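Phosphoacetylglucosamine mutase (Aspergillus lentulus, PDB 5O9X) catalyses the interconversion of N-acetylglucosamine 6-phosphate and N-acetylglucosamine 1-phosphate. Local coordinates at residues P355-N360 with H367-R372; T361-L366 with Q423-A428. The protein carries 1 engineered substitution. All coordinates share one frame; numbering follows the deposited sequence.

Contact 1 of 2, residues P355-N360 with H367-R372; sequences PSVCTN and HHAAMR. Unlike the reference sequence in segment 367-372: Met371 (reference Leu).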
ATOM      1  N   PRO A 355      21.281  -5.851   5.324  1.00 28.11           N
ATOM      2  CA  PRO A 355      20.658  -5.316   6.522  1.00 30.22           C
ATOM      3  C   PRO A 355      19.113  -5.347   6.348  1.00 30.34           C
ATOM      4  O   PRO A 355      18.629  -5.249   5.206  1.00 27.74           O
ATOM      5  CB  PRO A 355      21.178  -3.874   6.563  1.00 25.42           C
ATOM      6  CG  PRO A 355      21.488  -3.533   5.102  1.00 25.10           C
ATOM      7  CD  PRO A 355      22.134  -4.839   4.644  1.00 25.35           C
ATOM      8  N   SER A 356      18.392  -5.551   7.456  1.00 27.84           N
ATOM      9  CA  SER A 356      16.945  -5.273   7.531  1.00 24.41           C
ATOM     10  C   SER A 356      16.611  -4.294   8.663  1.00 27.16           C
ATOM     11  O   SER A 356      17.368  -4.140   9.641  1.00 24.01           O
ATOM     12  CB  SER A 356      16.144  -6.579   7.673  1.00 27.28           C
ATOM     13  OG  SER A 356      16.446  -7.197   8.893  1.00 28.80           O
ATOM     14  N   VAL A 357      15.507  -3.570   8.522  1.00 22.79           N
ATOM     15  CA  VAL A 357      15.099  -2.574   9.512  1.00 23.25           C
ATOM     16  C   VAL A 357      13.609  -2.902   9.729  1.00 24.91           C
ATOM     17  O   VAL A 357      12.922  -3.232   8.765  1.00 23.43           O
ATOM     18  CB  VAL A 357      15.252  -1.151   8.923  1.00 26.86           C
ATOM     19  CG1 VAL A 357      14.757  -0.078   9.921  1.00 29.76           C
ATOM     20  CG2 VAL A 357      16.737  -0.930   8.598  1.00 30.28           C
ATOM     21  N   CYS A 358      13.124  -2.832  10.979  1.00 19.70           N
ATOM     22  CA  CYS A 358      11.709  -3.076  11.232  1.00 19.23           C
ATOM     23  C   CYS A 358      11.109  -1.747  11.590  1.00 17.71           C
ATOM     24  O   CYS A 358      11.655  -1.020  12.436  1.00 16.22           O
ATOM     25  CB  CYS A 358      11.584  -4.113  12.404  1.00 21.56           C
ATOM     26  SG  CYS A 358       9.860  -4.595  12.689  1.00 18.93           S
ATOM     27  N   THR A 359      10.011  -1.359  10.953  1.00 18.04           N
ATOM     28  CA  THR A 359       9.348  -0.091  11.227  1.00 16.78           C
ATOM     29  C   THR A 359       7.904  -0.328  11.672  1.00 15.86           C
ATOM     30  O   THR A 359       7.407  -1.470  11.620  1.00 16.17           O
ATOM     31  CB  THR A 359       9.292   0.891  10.009  1.00 20.31           C
ATOM     32  OG1 THR A 359       8.352   0.400   9.041  1.00 22.46           O
ATOM     33  CG2 THR A 359      10.684   1.049   9.320  1.00 20.22           C
ATOM     34  N   ASN A 360       7.240   0.740  12.086  1.00 15.84           N
ATOM     35  CA  ASN A 360       5.774   0.676  12.347  1.00 18.74           C
ATOM     36  C   ASN A 360       4.998   0.253  11.089  1.00 17.81           C
ATOM     37  O   ASN A 360       5.472   0.471   9.971  1.00 17.99           O
ATOM     38  CB  ASN A 360       5.222   2.069  12.760  1.00 18.85           C
ATOM     39  CG  ASN A 360       5.644   2.486  14.169  1.00 23.33           C
ATOM     40  OD1 ASN A 360       6.417   1.803  14.849  1.00 22.11           O
ATOM     41  ND2 ASN A 360       5.148   3.636  14.592  1.00 23.51           N
ATOM     42  N   HIS A 367       8.568   3.526   3.815  1.00 22.97           N
ATOM     43  CA  HIS A 367       9.143   4.372   2.760  1.00 28.35           C
ATOM     44  C   HIS A 367      10.203   5.243   3.402  1.00 27.11           C
ATOM     45  O   HIS A 367      11.347   5.289   2.911  1.00 25.93           O
ATOM     46  CB  HIS A 367       8.084   5.283   2.129  1.00 27.15           C
ATOM     47  CG  HIS A 367       8.645   6.249   1.123  1.00 35.32           C
ATOM     48  ND1 HIS A 367       8.670   7.616   1.328  1.00 39.12           N
ATOM     49  CD2 HIS A 367       9.241   6.035  -0.082  1.00 37.82           C
ATOM     50  CE1 HIS A 367       9.255   8.198   0.292  1.00 36.05           C
ATOM     51  NE2 HIS A 367       9.627   7.260  -0.563  1.00 41.49           N
ATOM     52  N   HIS A 368       9.831   5.878   4.512  1.00 27.57           N
ATOM     53  CA  HIS A 368      10.819   6.669   5.346  1.00 28.97           C
ATOM     54  C   HIS A 368      12.111   5.953   5.631  1.00 29.88           C
ATOM     55  O   HIS A 368      13.179   6.535   5.420  1.00 31.32           O
ATOM     56  CB  HIS A 368      10.215   7.182   6.673  1.00 31.68           C
ATOM     57  CG  HIS A 368      11.115   8.123   7.449  1.00 39.62           C
ATOM     58  ND1 HIS A 368      11.972   7.702   8.457  1.00 46.16           N
ATOM     59  CD2 HIS A 368      11.239   9.479   7.401  1.00 44.44           C
ATOM     60  CE1 HIS A 368      12.610   8.746   8.969  1.00 43.90           C
ATOM     61  NE2 HIS A 368      12.179   9.837   8.351  1.00 45.01           N
ATOM     62  N   ALA A 369      12.057   4.703   6.120  1.00 25.48           N
ATOM     63  CA  ALA A 369      13.270   3.949   6.496  1.00 22.41           C
ATOM     64  C   ALA A 369      14.066   3.500   5.283  1.00 25.70           C
ATOM     65  O   ALA A 369      15.313   3.332   5.362  1.00 27.14           O
ATOM     66  CB  ALA A 369      12.911   2.712   7.356  1.00 20.36           C
ATOM     67  N   ALA A 370      13.341   3.232   4.190  1.00 23.57           N
ATOM     68  CA  ALA A 370      13.954   2.735   2.968  1.00 25.89           C
ATOM     69  C   ALA A 370      14.824   3.823   2.309  1.00 31.02           C
ATOM     70  O   ALA A 370      15.751   3.464   1.590  1.00 27.71           O
ATOM     71  CB  ALA A 370      12.892   2.274   1.996  1.00 26.53           C
ATOM     72  N   MET A 371      14.555   5.114   2.596  1.00 32.61           N
ATOM     73  CA  MET A 371      15.423   6.239   2.103  1.00 37.11           C
ATOM     74  C   MET A 371      16.858   6.129   2.595  1.00 35.47           C
ATOM     75  O   MET A 371      17.748   6.781   2.059  1.00 38.88           O
ATOM     76  CB  MET A 371      14.915   7.642   2.476  1.00 36.79           C
ATOM     77  CG  MET A 371      13.438   7.948   2.321  1.00 47.35           C
ATOM     78  SD  MET A 371      12.898   8.776   0.803  1.00 63.57           S
ATOM     79  CE  MET A 371      12.955   7.433  -0.394  1.00 57.67           C
ATOM     80  N   ARG A 372      17.130   5.287   3.578  1.00 31.72           N
ATOM     81  CA  ARG A 372      18.492   5.218   4.106  1.00 32.11           C
ATOM     82  C   ARG A 372      19.451   4.345   3.260  1.00 33.88           C
ATOM     83  O   ARG A 372      20.652   4.316   3.521  1.00 36.69           O
ATOM     84  CB  ARG A 372      18.464   4.825   5.589  1.00 37.19           C
ATOM     85  CG  ARG A 372      17.600   5.836   6.361  1.00 47.93           C
ATOM     86  CD  ARG A 372      17.715   5.858   7.879  1.00 63.47           C
ATOM     87  NE  ARG A 372      19.061   5.573   8.406  1.00 78.16           N
ATOM     88  CZ  ARG A 372      19.344   5.388   9.704  1.00 79.81           C
ATOM     89  NH1 ARG A 372      18.386   5.471  10.624  1.00 74.52           N
ATOM     90  NH2 ARG A 372      20.589   5.119  10.092  1.00 73.16           N
TER
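Val357 and Thr359, two residues apart on strand 356-359 and therefore on the same face of it, both rest on the methyl of Ala369 in helix 363-370. Val357 makes the lighter touch. With CG1 anti to the backbone N, that methyl approaches Ala369 CB to 4.2 Å, while the side chain also meets Phe373, in the loop after the helix. Cys358 points away from the helix, and its side chain touches Arg478. At Thr359 the packing is tight: its CG2 and Ala369 CB stand 3.4 Å apart, closer than usual for two methyl groups. The rotation of this threonine divides its work. OG1 sits between the backbone N and the carbonyl carbon (chi1 72°) and donates a 3.0 Å hydrogen bond to Asn360 O, meeting that carbonyl at 130° with a tilt of 27° from its plane. The hydroxyl is thus engaged by the next residue's carbonyl, and CG2 is turned to the helix. Ala369 is small enough for the backbones to come close, with 7.4 Å between Thr359 CA and Ala369 CA. Beneath them, Val335 of strand 332-337 touches both Thr359 and Ala369. The contact is the packing inside a beta-alpha-beta crossover: helix 363-370 connects edge strand 356-359 to strand 375-379, passing over strand 332-337 in the parallel part of an alpha/beta domain of the phosphohexomutase family.

Contact 2 of 2, residues T361-L366 with Q423-A428; sequences TGVKHL and QAVGDA. With G16 (1,6-di-O-phosphono-alpha-D-glucopyranose), chain B.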
ATOM      1  N   THR A 361       3.795  -0.289  11.300  1.00 17.85           N
ATOM      2  CA  THR A 361       2.865  -0.596  10.233  1.00 19.00           C
ATOM      3  C   THR A 361       2.444   0.680   9.511  1.00 19.29           C
ATOM      4  O   THR A 361       2.207   1.740  10.151  1.00 20.02           O
ATOM      5  CB  THR A 361       1.661  -1.353  10.800  1.00 18.72           C
ATOM      6  OG1 THR A 361       2.078  -2.702  10.960  1.00 20.14           O
ATOM      7  CG2 THR A 361       0.453  -1.343   9.870  1.00 19.91           C
ATOM      8  N   GLY A 362       2.364   0.570   8.188  1.00 18.47           N
ATOM      9  CA  GLY A 362       1.838   1.710   7.369  1.00 18.00           C
ATOM     10  C   GLY A 362       2.985   2.091   6.401  1.00 19.96           C
ATOM     11  O   GLY A 362       4.098   2.437   6.826  1.00 17.00           O
ATOM     12  N   VAL A 363       2.698   2.094   5.093  1.00 20.94           N
ATOM     13  CA  VAL A 363       3.660   2.404   4.027  1.00 22.46           C
ATOM     14  C   VAL A 363       4.522   3.693   4.267  1.00 21.68           C
ATOM     15  O   VAL A 363       5.705   3.739   3.987  1.00 19.70           O
ATOM     16  CB  VAL A 363       2.893   2.580   2.649  1.00 27.79           C
ATOM     17  CG1 VAL A 363       3.878   2.903   1.519  1.00 30.69           C
ATOM     18  CG2 VAL A 363       2.166   1.302   2.289  1.00 28.34           C
ATOM     19  N   LYS A 364       3.925   4.708   4.825  1.00 21.17           N
ATOM     20  CA  LYS A 364       4.627   5.941   5.105  1.00 24.43           C
ATOM     21  C   LYS A 364       5.899   5.674   5.918  1.00 23.35           C
ATOM     22  O   LYS A 364       6.988   6.152   5.594  1.00 23.12           O
ATOM     23  CB  LYS A 364       3.640   6.949   5.782  1.00 28.19           C
ATOM     24  CG  LYS A 364       3.055   6.514   7.170  1.00 32.73           C
ATOM     25  CD  LYS A 364       1.658   7.112   7.464  1.00 39.70           C
ATOM     26  CE  LYS A 364       1.240   7.147   8.950  1.00 43.18           C
ATOM     27  NZ  LYS A 364      -0.188   7.649   9.205  1.00 41.97           N
ATOM     28  N   HIS A 365       5.780   4.866   6.974  1.00 22.05           N
ATOM     29  CA  HIS A 365       6.929   4.483   7.799  1.00 22.05           C
ATOM     30  C   HIS A 365       7.964   3.630   7.071  1.00 23.02           C
ATOM     31  O   HIS A 365       9.202   3.768   7.319  1.00 20.81           O
ATOM     32  CB  HIS A 365       6.422   3.726   9.040  1.00 20.88           C
ATOM     33  CG  HIS A 365       5.456   4.554   9.840  1.00 23.95           C
ATOM     34  ND1 HIS A 365       5.820   5.737  10.449  1.00 26.38           N
ATOM     35  CD2 HIS A 365       4.154   4.364  10.139  1.00 24.85           C
ATOM     36  CE1 HIS A 365       4.778   6.239  11.089  1.00 27.93           C
ATOM     37  NE2 HIS A 365       3.745   5.428  10.910  1.00 24.64           N
ATOM     38  N   LEU A 366       7.494   2.674   6.252  1.00 19.34           N
ATOM     39  CA  LEU A 366       8.480   1.836   5.552  1.00 18.04           C
ATOM     40  C   LEU A 366       9.272   2.658   4.542  1.00 21.02           C
ATOM     41  O   LEU A 366      10.470   2.420   4.401  1.00 23.03           O
ATOM     42  CB  LEU A 366       7.850   0.622   4.777  1.00 15.83           C
ATOM     43  CG  LEU A 366       7.371  -0.522   5.717  1.00 15.51           C
ATOM     44  CD1 LEU A 366       5.955  -0.291   6.320  1.00 13.66           C
ATOM     45  CD2 LEU A 366       7.277  -1.819   4.866  1.00 15.84           C
ATOM     46  N   GLN A 423       7.645   4.111  -7.986  1.00 53.40           N
ATOM     47  CA  GLN A 423       8.432   4.715  -6.949  1.00 57.02           C
ATOM     48  C   GLN A 423       7.492   5.392  -5.915  1.00 66.20           C
ATOM     49  O   GLN A 423       6.398   5.875  -6.292  1.00 74.93           O
ATOM     50  CB  GLN A 423       9.413   5.676  -7.632  1.00 60.67           C
ATOM     51  CG  GLN A 423      10.275   4.981  -8.696  1.00 58.15           C
ATOM     52  CD  GLN A 423      11.197   3.922  -8.068  1.00 57.78           C
ATOM     53  OE1 GLN A 423      12.109   4.254  -7.280  1.00 50.40           O
ATOM     54  NE2 GLN A 423      10.951   2.646  -8.392  1.00 55.84           N
ATOM     55  N   ALA A 424       7.923   5.347  -4.633  1.00 63.91           N
ATOM     56  CA  ALA A 424       7.245   5.864  -3.376  1.00 54.04           C
ATOM     57  C   ALA A 424       6.211   4.943  -2.662  1.00 53.02           C
ATOM     58  O   ALA A 424       6.561   4.103  -1.795  1.00 51.29           O
ATOM     59  CB  ALA A 424       6.737   7.310  -3.515  1.00 57.43           C
ATOM     60  N   VAL A 425       4.940   5.128  -2.982  1.00 42.55           N
ATOM     61  CA  VAL A 425       3.918   4.207  -2.538  1.00 45.92           C
ATOM     62  C   VAL A 425       3.961   3.060  -3.582  1.00 40.46           C
ATOM     63  O   VAL A 425       4.107   3.267  -4.776  1.00 49.80           O
ATOM     64  CB  VAL A 425       2.520   4.918  -2.388  1.00 41.16           C
ATOM     65  CG1 VAL A 425       1.381   3.953  -2.030  1.00 44.59           C
ATOM     66  CG2 VAL A 425       2.611   6.007  -1.328  1.00 48.48           C
ATOM     67  N   GLY A 426       3.786   1.856  -3.130  1.00 36.29           N
ATOM     68  CA  GLY A 426       3.868   0.757  -4.076  1.00 31.49           C
ATOM     69  C   GLY A 426       2.714   0.706  -5.023  1.00 35.45           C
ATOM     70  O   GLY A 426       1.694   1.415  -4.833  1.00 37.39           O
ATOM     71  N   ASP A 427       2.865  -0.108  -6.061  1.00 23.72           N
ATOM     72  CA  ASP A 427       1.791  -0.315  -7.039  1.00 20.25           C
ATOM     73  C   ASP A 427       1.677  -1.816  -7.231  1.00 19.62           C
ATOM     74  O   ASP A 427       2.576  -2.408  -7.806  1.00 20.96           O
ATOM     75  CB  ASP A 427       2.169   0.456  -8.331  1.00 18.25           C
ATOM     76  CG  ASP A 427       1.240   0.146  -9.496  1.00 19.71           C
ATOM     77  OD1 ASP A 427       0.453  -0.806  -9.395  1.00 19.20           O
ATOM     78  OD2 ASP A 427       1.281   0.832 -10.531  1.00 22.41           O
ATOM     79  N   ALA A 428       0.593  -2.443  -6.767  1.00 19.11           N
ATOM     80  CA  ALA A 428       0.410  -3.883  -6.879  1.00 20.58           C
ATOM     81  C   ALA A 428       0.538  -4.493  -8.290  1.00 20.63           C
ATOM     82  O   ALA A 428       1.145  -5.567  -8.472  1.00 19.57           O
ATOM     83  CB  ALA A 428      -0.876  -4.342  -6.233  1.00 20.54           C
TER
HETATM   84  C1  G16 B 601      -3.450   0.116   5.071  1.00 19.76           C
HETATM   85  C2  G16 B 601      -2.025   0.662   5.050  1.00 27.33           C
HETATM   86  C3  G16 B 601      -1.004  -0.500   5.267  1.00 24.16           C
HETATM   87  C4  G16 B 601      -1.243  -1.308   6.531  1.00 22.73           C
HETATM   88  C5  G16 B 601      -2.674  -1.829   6.490  1.00 22.52           C
HETATM   89  C6  G16 B 601      -3.174  -2.408   7.793  1.00 20.51           C
HETATM   90  O1  G16 B 601      -3.611  -0.800   3.983  1.00 20.16           O
HETATM   91  O2  G16 B 601      -1.699   1.413   3.840  1.00 31.53           O
HETATM   92  O3  G16 B 601       0.250   0.051   5.185  1.00 27.54           O
HETATM   93  O4  G16 B 601      -0.355  -2.498   6.698  1.00 22.37           O
HETATM   94  O5  G16 B 601      -3.629  -0.754   6.322  1.00 20.78           O
HETATM   95  O6  G16 B 601      -3.095  -1.316   8.816  1.00 16.99           O
HETATM   96  P   G16 B 601      -3.672  -1.605  10.304  1.00 16.36           P
HETATM   97  O1P G16 B 601      -3.051  -2.920  10.828  1.00 15.51           O
HETATM   98  O2P G16 B 601      -5.203  -1.798  10.187  1.00 16.18           O
HETATM   99  O3P G16 B 601      -3.411  -0.354  11.171  1.00 18.19           O
HETATM  100  P'  G16 B 601      -4.724  -0.587   2.799  1.00 18.22           P
HETATM  101  O1X G16 B 601      -4.844   0.937   2.531  1.00 17.73           O
HETATM  102  O2X G16 B 601      -6.101  -1.039   3.385  1.00 17.83           O
HETATM  103  O3X G16 B 601      -4.384  -1.499   1.672  1.00 18.11           O
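Val363 lies between the bound glucose 1,6-bisphosphate and the loop at Val425, and its two methyls are divided between them. CG1, anti to the backbone N (chi1 -180°), packs on the loop: Val363 CG1 is 4.3 Å from Val425 CA and 4.4 Å from Val425 CG2, a loose apolar contact. CG2 is beside the backbone N and turns to the sugar, with Val363 CG2 3.7 Å from ligand O3. The same hydroxyl oxygen takes a bent hydrogen bond from the peptide, Val363 N to O3 at 3.2 Å with an N-H...O angle of 136°. Gly362, at the N-cap of the helix, also brings its CA up to O3, and Thr361 CG2 passes ligand O4 at 3.5 Å. The helix start at 363 is thus part of the sugar pocket. Behind this first shell, Glu380 grips both partners, OE2 accepting from Gly362 N and OE1 hydrogen-bonded to the ligand, while Glu477 takes the N-H of Thr361 and His384, another ligand partner, touches the Val363 side chain. On the loop side, Asp427 is the N-cap of helix 428-442, its OD2 held by Tyr191 OH and Asn422 ND2. Lys364 reaches across to Glu93 in a salt bridge, Leu366 packs on strand 332-337, and Val425 meets His168 of helix 164-176, while Gln423 touches Arg172 of that helix.

How the contacts relate
Contacts 1 and 2 lie with their centres 11 Å apart and share helix 363-370: contact 2 uses its first turn, contact 1 its last. Along the chain the order is 355-360, 361-366, 367-372 and then, after a gap of fifty residues, 423-428, so the two contacts interlock. Thr359 joins them directly, its OG1 3.6 Å from Leu366 CG, and on another side His367 CD2 comes to 3.7 Å from Ala424 O. All four segments belong to the third domain of the mutase. The helix therefore rests on the domain's sheet along its length, with its first residues at the bound bisphosphate near the middle of the molecule.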